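Cellulose-binding protein (Saccharophagus degradans, PDB 2X32) binds a long polyisoprenoid diphosphate along the interior of its YceI-like domain and has been implicated in plant cell wall breakdown. Local coordinates at residues Val21-Lys24 with Val28-Thr31; Asn54-Gly59 with Arg66-Leu71; Ser137-Lys142 with Val170-Phe175. All blocks are in the same frame, centred on the assembly; numbering follows the deposited sequence. Where two conformers were deposited one is given.

Interaction 1. Residues Val21-Lys24 with Val28-Thr31; sequences VSSK and VLET. With OTP ((2E,6E,10E,14E,18E,22E,26E)-3,7,11,15,19,23,27,31-octamethyldotriaconta-2,6,10,14,18,22,26,30-octaenyl trihydrogen diphosphate), chain C.
Lys24 and Glu30 meet where one strand hands a charged group across to the next, at the diphosphate of the bound lipid. Lys24 NZ lies 3.0 Å from Glu30 OE1 in a salt bridge, reaching that oxygen from above the carboxylate plane, 38° out of it. The same ammonium nitrogen donates to OTP O2 at 2.8 Å and to OTP O7 at 3.1 Å, one oxygen from each phosphate, so three oxygens, probably sharing negative charge, surround it. CG of Lys24 stands between its backbone N and carbonyl carbon (chi1 65°), and from there the chain runs fully extended, passing CB of Val28 on the way. Glu30 OE2 is held in turn by Arg63, which probably helps to keep the carboxylate turned for the lysine. A water sits between Ser22 OG, 2.7 Å away, Val28 O and Glu30 OE1, with more acceptors around it than it has protons. With the lysine side chain cut back to an alanine, the diphosphate is likely to lose this cation and Glu30 OE1 its salt-bridge mate.

The frame is an antiparallel beta hairpin whose strands are joined by only three residues. Ser22 with Glu30 and Lys24 with Val28 form its hydrogen-bonded pairs, each closed by two backbone bonds; Lys24 N to Val28 O measures 2.9 Å.

The other side of the hairpin, carrying Val21, Ser23, Leu29 and Thr31, lacks the salt bridge and the water network and is more open to solvent at Leu29. Its apolar contact is a single oblique approach, Val21 CG1 to Leu29 CG at 4.0 Å. The end of Leu29 turns CD1 back over Ser23, 3.7 Å from its OG, yet the leucine itself remains largely exposed.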
# COMPACT_ATOMS: atom_id res chain seq x y z
N VAL A 21 -5.29 -8.33 -2.75
CA VAL A 21 -6.01 -9.55 -3.05
C VAL A 21 -6.15 -9.74 -4.56
O VAL A 21 -6.69 -8.86 -5.25
CB VAL A 21 -7.42 -9.55 -2.40
CG1 VAL A 21 -8.20 -10.80 -2.78
CG2 VAL A 21 -7.34 -9.38 -0.88
N SER A 22 -5.72 -10.90 -5.06
CA SER A 22 -5.97 -11.24 -6.46
C SER A 22 -7.18 -12.13 -6.57
O SER A 22 -7.51 -12.84 -5.66
CB SER A 22 -4.76 -11.95 -7.08
OG SER A 22 -4.53 -13.18 -6.45
N SER A 23 -7.82 -12.09 -7.73
CA SER A 23 -8.88 -13.07 -8.04
C SER A 23 -8.58 -13.72 -9.37
O SER A 23 -8.23 -13.02 -10.31
CB SER A 23 -10.23 -12.38 -8.13
OG SER A 23 -11.22 -13.32 -8.51
N LYS A 24 -8.65 -15.04 -9.40
CA LYS A 24 -8.43 -15.81 -10.62
C LYS A 24 -9.58 -16.75 -10.85
O LYS A 24 -10.31 -17.06 -9.91
CB LYS A 24 -7.11 -16.57 -10.55
CG LYS A 24 -7.03 -17.68 -9.47
CD LYS A 24 -5.63 -18.29 -9.44
CE LYS A 24 -5.46 -19.38 -8.37
NZ LYS A 24 -4.00 -19.61 -8.09
N VAL A 28 -11.65 -16.90 -7.37
CA VAL A 28 -10.72 -17.58 -6.47
C VAL A 28 -9.78 -16.49 -5.90
O VAL A 28 -8.88 -15.97 -6.62
CB VAL A 28 -9.96 -18.71 -7.15
CG1 VAL A 28 -8.95 -19.38 -6.18
CG2 VAL A 28 -10.94 -19.74 -7.70
N LEU A 29 -9.99 -16.17 -4.62
CA LEU A 29 -9.31 -15.05 -3.94
C LEU A 29 -8.09 -15.48 -3.16
O LEU A 29 -8.10 -16.49 -2.44
CB LEU A 29 -10.29 -14.38 -2.96
CG LEU A 29 -11.27 -13.33 -3.47
CD1 LEU A 29 -11.78 -13.55 -4.82
CD2 LEU A 29 -12.39 -13.05 -2.44
N GLU A 30 -7.01 -14.72 -3.28
CA GLU A 30 -5.82 -14.95 -2.52
C GLU A 30 -5.25 -13.61 -2.05
O GLU A 30 -5.09 -12.66 -2.83
CB GLU A 30 -4.75 -15.65 -3.36
CG GLU A 30 -5.09 -17.04 -3.91
CD GLU A 30 -4.02 -17.53 -4.89
OE1 GLU A 30 -4.17 -17.34 -6.11
OE2 GLU A 30 -3.12 -18.21 -4.40
N THR A 31 -4.91 -13.57 -0.78
CA THR A 31 -4.33 -12.41 -0.16
C THR A 31 -2.83 -12.51 -0.14
O THR A 31 -2.28 -13.52 0.37
CB THR A 31 -4.83 -12.27 1.26
OG1 THR A 31 -6.24 -12.17 1.22
CG2 THR A 31 -4.27 -11.02 1.93
O7 OTP C . -3.66 -21.14 -10.77
P2 OTP C . -2.18 -21.38 -10.82
O5 OTP C . -1.75 -22.18 -12.04
O6 OTP C . -1.58 -21.86 -9.52
O4 OTP C . -1.55 -19.88 -11.11
P1 OTP C . -0.67 -18.98 -10.09
O2 OTP C . -1.68 -18.36 -9.14
O3 OTP C . 0.61 -19.62 -9.61
O1 OTP C . -0.20 -17.67 -10.91
C40 OTP C . -1.21 -16.71 -11.27
C39 OTP C . -0.92 -15.35 -10.62
C37 OTP C . -1.84 -14.63 -9.99
C38 OTP C . -3.30 -15.02 -9.74
C36 OTP C . -1.45 -13.26 -9.44
C35 OTP C . -2.02 -12.09 -10.20
C34 OTP C . -1.67 -10.76 -9.51
C32 OTP C . -2.45 -9.68 -9.47
C33 OTP C . -3.83 -9.67 -10.02
C31 OTP C . -1.94 -8.47 -8.66
C30 OTP C . -1.83 -7.14 -9.37
C29 OTP C . -1.42 -6.03 -8.41
C27 OTP C . -1.86 -4.78 -8.48
C28 OTP C . -2.77 -4.23 -9.58
C26 OTP C . -1.53 -3.77 -7.40
C25 OTP C . -0.74 -4.27 -6.22
C24 OTP C . -0.79 -3.36 -4.98
C22 OTP C . 0.15 -2.50 -4.60
C23 OTP C . 1.52 -2.36 -5.22
C21 OTP C . -0.13 -1.64 -3.40
C20 OTP C . -0.32 -0.14 -3.75
C19 OTP C . -0.55 0.75 -2.53
C17 OTP C . -1.72 1.27 -2.14
C18 OTP C . -2.99 1.25 -2.91
C16 OTP C . -1.78 1.98 -0.79
C15 OTP C . -2.19 3.42 -0.91
C14 OTP C . -1.90 4.18 0.36
C12 OTP C . -2.67 5.18 0.86
C13 OTP C . -3.97 5.61 0.19
C11 OTP C . -2.31 5.93 2.10
C10 OTP C . -1.17 5.43 2.90
C9 OTP C . -1.00 6.05 4.29
C7 OTP C . -0.07 6.96 4.65
C8 OTP C . 1.08 7.45 3.79
C6 OTP C . -0.13 7.50 6.05
C5 OTP C . -0.83 8.85 6.17
C4 OTP C . -0.79 9.41 7.56
C2 OTP C . -1.80 10.10 8.10
C3 OTP C . -3.11 10.46 7.49
C1 OTP C . -1.62 10.63 9.49
O HOH W 1 -5.98 -15.38 -6.95

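Interaction 2. Residues Asn54-Gly59 with Arg66-Leu71; sequences NSVNTG and RMRDYL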
# COMPACT_ATOMS: atom_id res chain seq x y z
N ASN A 54 10.10 -5.75 -4.14
CA ASN A 54 10.81 -7.03 -4.02
C ASN A 54 10.44 -7.90 -2.83
O ASN A 54 10.75 -9.09 -2.82
CB ASN A 54 12.34 -6.81 -3.99
CG ASN A 54 12.88 -6.48 -5.36
OD1 ASN A 54 12.62 -7.22 -6.32
ND2 ASN A 54 13.61 -5.37 -5.44
N SER A 55 9.67 -7.32 -1.87
CA SER A 55 9.22 -8.07 -0.69
C SER A 55 7.85 -8.69 -0.86
O SER A 55 7.30 -9.17 0.11
CB SER A 55 9.26 -7.17 0.55
OG SER A 55 8.16 -6.29 0.58
N VAL A 56 7.34 -8.72 -2.08
CA VAL A 56 6.07 -9.40 -2.37
C VAL A 56 6.16 -10.83 -1.90
O VAL A 56 7.13 -11.56 -2.08
CB VAL A 56 5.66 -9.30 -3.87
CG1 VAL A 56 6.65 -10.08 -4.77
CG2 VAL A 56 4.14 -9.64 -4.12
N ASN A 57 5.08 -11.24 -1.26
CA ASN A 57 5.00 -12.57 -0.65
C ASN A 57 3.63 -13.13 -0.94
O ASN A 57 2.63 -12.72 -0.34
CB ASN A 57 5.29 -12.46 0.86
CG ASN A 57 5.38 -13.79 1.52
OD1 ASN A 57 4.81 -14.78 1.00
ND2 ASN A 57 6.05 -13.86 2.66
N THR A 58 3.57 -14.07 -1.89
CA THR A 58 2.37 -14.74 -2.29
C THR A 58 2.31 -16.16 -1.74
O THR A 58 1.36 -16.91 -2.06
CB THR A 58 2.24 -14.80 -3.84
OG1 THR A 58 3.12 -15.81 -4.37
CG2 THR A 58 2.50 -13.39 -4.47
N GLY A 59 3.30 -16.55 -0.94
CA GLY A 59 3.41 -17.90 -0.39
C GLY A 59 3.98 -18.94 -1.32
O GLY A 59 4.17 -20.09 -0.89
N ARG A 66 7.79 -14.37 -10.54
CA ARG A 66 7.04 -13.91 -11.71
C ARG A 66 6.44 -12.53 -11.41
O ARG A 66 6.42 -11.65 -12.27
CB ARG A 66 5.96 -14.91 -12.10
CG ARG A 66 6.53 -16.20 -12.67
CD ARG A 66 5.46 -17.24 -12.74
NE ARG A 66 5.94 -18.45 -13.44
CZ ARG A 66 5.15 -19.46 -13.80
NH1 ARG A 66 3.83 -19.44 -13.56
NH2 ARG A 66 5.69 -20.51 -14.43
N MET A 67 5.93 -12.32 -10.18
CA MET A 67 5.41 -11.01 -9.87
C MET A 67 6.51 -9.94 -9.86
O MET A 67 6.32 -8.85 -10.40
CB MET A 67 4.64 -11.02 -8.56
CG MET A 67 3.30 -11.74 -8.63
SD MET A 67 2.45 -11.32 -7.11
CE MET A 67 1.98 -9.64 -7.48
N ARG A 68 7.68 -10.23 -9.32
CA ARG A 68 8.76 -9.26 -9.37
C ARG A 68 9.23 -8.96 -10.78
O ARG A 68 9.43 -7.81 -11.15
CB ARG A 68 9.95 -9.72 -8.52
CG ARG A 68 9.70 -9.87 -7.03
CD ARG A 68 10.94 -10.32 -6.26
NE ARG A 68 11.58 -11.52 -6.91
CZ ARG A 68 11.47 -12.79 -6.51
NH1 ARG A 68 10.77 -13.11 -5.44
NH2 ARG A 68 12.08 -13.78 -7.20
N ASP A 69 9.43 -10.00 -11.57
CA ASP A 69 10.04 -9.88 -12.88
C ASP A 69 9.11 -9.35 -13.96
O ASP A 69 9.53 -8.52 -14.77
CB ASP A 69 10.60 -11.24 -13.30
CG ASP A 69 11.76 -11.71 -12.40
OD1 ASP A 69 12.33 -10.89 -11.64
OD2 ASP A 69 12.04 -12.92 -12.45
N TYR A 70 7.88 -9.81 -13.94
CA TYR A 70 6.98 -9.55 -15.06
C TYR A 70 5.81 -8.69 -14.74
O TYR A 70 5.23 -8.11 -15.66
CB TYR A 70 6.48 -10.85 -15.66
CG TYR A 70 7.60 -11.77 -16.01
CD1 TYR A 70 8.63 -11.37 -16.86
CD2 TYR A 70 7.63 -13.01 -15.47
CE1 TYR A 70 9.68 -12.26 -17.17
CE2 TYR A 70 8.64 -13.87 -15.74
CZ TYR A 70 9.66 -13.50 -16.56
OH TYR A 70 10.63 -14.49 -16.81
N LEU A 71 5.46 -8.53 -13.46
CA LEU A 71 4.37 -7.64 -13.09
C LEU A 71 4.94 -6.27 -12.67
O LEU A 71 4.78 -5.28 -13.37
CB LEU A 71 3.45 -8.27 -12.08
CG LEU A 71 2.33 -7.38 -11.57
CD1 LEU A 71 1.27 -7.25 -12.66
CD2 LEU A 71 1.81 -7.95 -10.22
O HOH W 2 9.66 -11.72 -3.09
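With CG anti to the carbonyl carbon in both Met67 (chi1 -71°) and Arg68 (chi1 -63°) and chi2 extended in each, the helix sets these two side chains against Val56, Thr58 and Asn54. Met67 SD thereby lies against Val56 and Thr58, and a bend at chi3 carries CE past Val56 on the lipid side. In Arg68 the same pair of torsions puts CG against Val56 and CD beside Asn54, while its own chi3 bend turns the guanidinium toward a bridging water.

The branches of Val56 divide the work. CG2 meets Met67 SD at 3.8 Å, with the two side chains crossing at about a right angle, whereas CG1 packs on Arg68 CG, also at 3.8 Å. Thr58 adds its methyl, CG2, on the sulfur of Met67; both sulfur contacts belong to one of two deposited conformers. Asn54 OD1 is 3.5 Å from Arg68 CD, a van der Waals contact with a carbon; the polar partner of OD1 is Thr74. The amide and guanidinium planes stand 44° apart.

No direct hydrogen bond joins the segments, and the water supplies the polar link. It accepts from Arg68 NH1 at 2.9 Å, in the plane of the guanidinium and at its edge, and donates to Asn54 O at 2.9 Å and Val56 O at 2.7 Å. Beyond it comes an Asx turn, Gly59 N giving a hydrogen bond to Asn57 OD1 at 3.0 Å. The result is a helix, 61-72, laid beside a short strand of the curled antiparallel sheet, with Leu71 of that helix touching the isoprenoid as part of its pocket.

Interaction 3. Residues Ser137-Lys142 with Val170-Phe175; sequences SPLLIK and VDFVLF. With OTP ((2E,6E,10E,14E,18E,22E,26E)-3,7,11,15,19,23,27,31-octamethyldotriaconta-2,6,10,14,18,22,26,30-octaenyl trihydrogen diphosphate), chain C.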
# COMPACT_ATOMS: atom_id res chain seq x y z
N SER A 137 -12.21 2.24 4.28
CA SER A 137 -13.10 1.32 3.58
C SER A 137 -12.32 0.48 2.62
O SER A 137 -11.17 0.81 2.28
CB SER A 137 -14.17 2.09 2.87
OG SER A 137 -13.58 2.98 1.95
N PRO A 138 -12.96 -0.60 2.14
CA PRO A 138 -12.29 -1.33 1.11
C PRO A 138 -11.81 -0.39 -0.06
O PRO A 138 -12.51 0.52 -0.46
CB PRO A 138 -13.33 -2.35 0.66
CG PRO A 138 -14.16 -2.60 1.95
CD PRO A 138 -14.25 -1.20 2.53
N LEU A 139 -10.58 -0.61 -0.49
CA LEU A 139 -9.81 0.27 -1.38
C LEU A 139 -9.42 -0.57 -2.58
O LEU A 139 -8.75 -1.59 -2.41
CB LEU A 139 -8.55 0.77 -0.66
CG LEU A 139 -7.55 1.63 -1.48
CD1 LEU A 139 -8.25 2.83 -2.17
CD2 LEU A 139 -6.41 2.12 -0.54
N LEU A 140 -9.87 -0.21 -3.78
CA LEU A 140 -9.63 -1.03 -4.96
C LEU A 140 -8.68 -0.30 -5.87
O LEU A 140 -8.86 0.91 -6.13
CB LEU A 140 -10.95 -1.26 -5.69
CG LEU A 140 -12.09 -1.90 -4.89
CD1 LEU A 140 -13.42 -1.69 -5.64
CD2 LEU A 140 -11.76 -3.40 -4.57
N ILE A 141 -7.67 -1.01 -6.38
CA ILE A 141 -6.73 -0.49 -7.36
C ILE A 141 -7.02 -1.19 -8.69
O ILE A 141 -7.26 -2.43 -8.72
CB ILE A 141 -5.25 -0.88 -6.99
CG1 ILE A 141 -4.79 -0.12 -5.76
CG2 ILE A 141 -4.31 -0.68 -8.20
CD1 ILE A 141 -4.73 1.41 -6.03
N LYS A 142 -7.00 -0.44 -9.77
CA LYS A 142 -7.18 -0.99 -11.10
C LYS A 142 -5.83 -1.12 -11.78
O LYS A 142 -5.09 -0.13 -11.88
CB LYS A 142 -8.12 -0.08 -11.92
CG LYS A 142 -9.55 -0.09 -11.39
CD LYS A 142 -10.58 0.54 -12.28
CE LYS A 142 -12.03 0.27 -11.72
NZ LYS A 142 -12.16 -1.16 -11.19
N VAL A 170 -6.84 -3.47 -1.79
CA VAL A 170 -5.64 -3.24 -0.96
C VAL A 170 -6.09 -2.85 0.44
O VAL A 170 -7.01 -2.06 0.56
CB VAL A 170 -4.78 -2.13 -1.57
CG1 VAL A 170 -3.58 -1.77 -0.62
CG2 VAL A 170 -4.28 -2.54 -2.90
N ASP A 171 -5.49 -3.43 1.48
CA ASP A 171 -5.72 -3.09 2.87
C ASP A 171 -4.44 -2.86 3.59
O ASP A 171 -3.43 -3.50 3.29
CB ASP A 171 -6.44 -4.21 3.57
CG ASP A 171 -7.84 -4.33 3.12
OD1 ASP A 171 -8.67 -3.45 3.42
OD2 ASP A 171 -8.14 -5.38 2.50
N PHE A 172 -4.42 -1.93 4.53
CA PHE A 172 -3.20 -1.67 5.29
C PHE A 172 -3.51 -1.23 6.68
O PHE A 172 -4.56 -0.61 6.93
CB PHE A 172 -2.27 -0.68 4.58
CG PHE A 172 -2.93 0.64 4.16
CD1 PHE A 172 -3.10 1.70 5.07
CD2 PHE A 172 -3.42 0.80 2.88
CE1 PHE A 172 -3.73 2.85 4.69
CE2 PHE A 172 -4.05 1.98 2.53
CZ PHE A 172 -4.17 2.99 3.43
N VAL A 173 -2.63 -1.53 7.60
CA VAL A 173 -2.62 -0.96 8.97
C VAL A 173 -1.18 -0.49 9.19
O VAL A 173 -0.23 -1.30 9.20
CB VAL A 173 -3.04 -1.96 10.02
CG1 VAL A 173 -2.97 -1.30 11.42
CG2 VAL A 173 -4.47 -2.51 9.70
N LEU A 174 -1.02 0.81 9.35
CA LEU A 174 0.29 1.45 9.48
C LEU A 174 0.41 2.04 10.88
O LEU A 174 -0.55 2.69 11.36
CB LEU A 174 0.44 2.56 8.47
CG LEU A 174 0.21 2.13 7.02
CD1 LEU A 174 0.27 3.33 6.12
CD2 LEU A 174 1.14 1.02 6.49
N PHE A 175 1.54 1.82 11.53
CA PHE A 175 1.78 2.42 12.83
C PHE A 175 2.89 3.40 12.71
O PHE A 175 3.96 3.07 12.16
CB PHE A 175 2.15 1.31 13.82
CG PHE A 175 1.03 0.35 14.08
CD1 PHE A 175 0.09 0.59 15.10
CD2 PHE A 175 0.87 -0.80 13.32
CE1 PHE A 175 -0.97 -0.28 15.31
CE2 PHE A 175 -0.20 -1.67 13.56
CZ PHE A 175 -1.10 -1.41 14.52
O7 OTP C . -3.66 -21.14 -10.77
P2 OTP C . -2.18 -21.38 -10.82
O5 OTP C . -1.75 -22.18 -12.04
O6 OTP C . -1.58 -21.86 -9.52
O4 OTP C . -1.55 -19.88 -11.11
P1 OTP C . -0.67 -18.98 -10.09
O2 OTP C . -1.68 -18.36 -9.14
O3 OTP C . 0.61 -19.62 -9.61
O1 OTP C . -0.20 -17.67 -10.91
C40 OTP C . -1.21 -16.71 -11.27
C39 OTP C . -0.92 -15.35 -10.62
C37 OTP C . -1.84 -14.63 -9.99
C38 OTP C . -3.30 -15.02 -9.74
C36 OTP C . -1.45 -13.26 -9.44
C35 OTP C . -2.02 -12.09 -10.20
C34 OTP C . -1.67 -10.76 -9.51
C32 OTP C . -2.45 -9.68 -9.47
C33 OTP C . -3.83 -9.67 -10.02
C31 OTP C . -1.94 -8.47 -8.66
C30 OTP C . -1.83 -7.14 -9.37
C29 OTP C . -1.42 -6.03 -8.41
C27 OTP C . -1.86 -4.78 -8.48
C28 OTP C . -2.77 -4.23 -9.58
C26 OTP C . -1.53 -3.77 -7.40
C25 OTP C . -0.74 -4.27 -6.22
C24 OTP C . -0.79 -3.36 -4.98
C22 OTP C . 0.15 -2.50 -4.60
C23 OTP C . 1.52 -2.36 -5.22
C21 OTP C . -0.13 -1.64 -3.40
C20 OTP C . -0.32 -0.14 -3.75
C19 OTP C . -0.55 0.75 -2.53
C17 OTP C . -1.72 1.27 -2.14
C18 OTP C . -2.99 1.25 -2.91
C16 OTP C . -1.78 1.98 -0.79
C15 OTP C . -2.19 3.42 -0.91
C14 OTP C . -1.90 4.18 0.36
C12 OTP C . -2.67 5.18 0.86
C13 OTP C . -3.97 5.61 0.19
C11 OTP C . -2.31 5.93 2.10
C10 OTP C . -1.17 5.43 2.90
C9 OTP C . -1.00 6.05 4.29
C7 OTP C . -0.07 6.96 4.65
C8 OTP C . 1.08 7.45 3.79
C6 OTP C . -0.13 7.50 6.05
C5 OTP C . -0.83 8.85 6.17
C4 OTP C . -0.79 9.41 7.56
C2 OTP C . -1.80 10.10 8.10
C3 OTP C . -3.11 10.46 7.49
C1 OTP C . -1.62 10.63 9.49
O HOH W 3 -9.61 -2.99 0.45
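The wall of a lipocalin-like antiparallel beta-barrel, the fold of YceI proteins, is where Leu139 and Ile141 meet Val170 and Phe172, and here it also lines the isoprenoid tunnel. The strands diverge strongly, their short segments running at 131° to one another. A nearly straight bond ties them: Val170 N donates to Leu139 O at 2.8 Å with 166° at the hydrogen. In the return direction a water intervenes, accepting from Leu139 N at 2.7 Å and giving a proton toward Val170 O. Asn135 also binds the 170-175 strand, through Phe172 N and Asp171 OD1.

Inside, the side chains form a greasy surface for the lipid. Ile141 CG1 lies 3.8 Å from Val170 CG2, and the branch methyl C18 of the lipid rests against both residues, 3.6 Å from Ile141 CD1. Farther along, Leu139 CD2 meets the edge of the Phe172 ring, near its plane. In Phe172 a chi1 of 52° swings the ring in toward the isoprenoid, and its CZ stops 3.7 Å from OTP C12.

Overall arrangement
The three contacts sample one curled antiparallel sheet at successive points along a single bound lipid. Interaction 1 grips the diphosphate head, while interaction 3 lines the middle and farther part of the isoprenoid, their centres about 15 Å apart; strands 7-24 and 167-177, which carry them, are neighbours. Interaction 2 lies about 14 Å from interaction 1, centre to centre, and about 18 Å from interaction 3. It borders the isoprene units just past the head, the Met67 side chain about 4 Å from the lipid. No two contacts touch, but Arg63 links the first two, pairing with Glu30 and bonding to Thr58 O. The charged contact of Lys24 is thus at the diphosphate, whereas interaction 3 meets the lipid with apolar side chains.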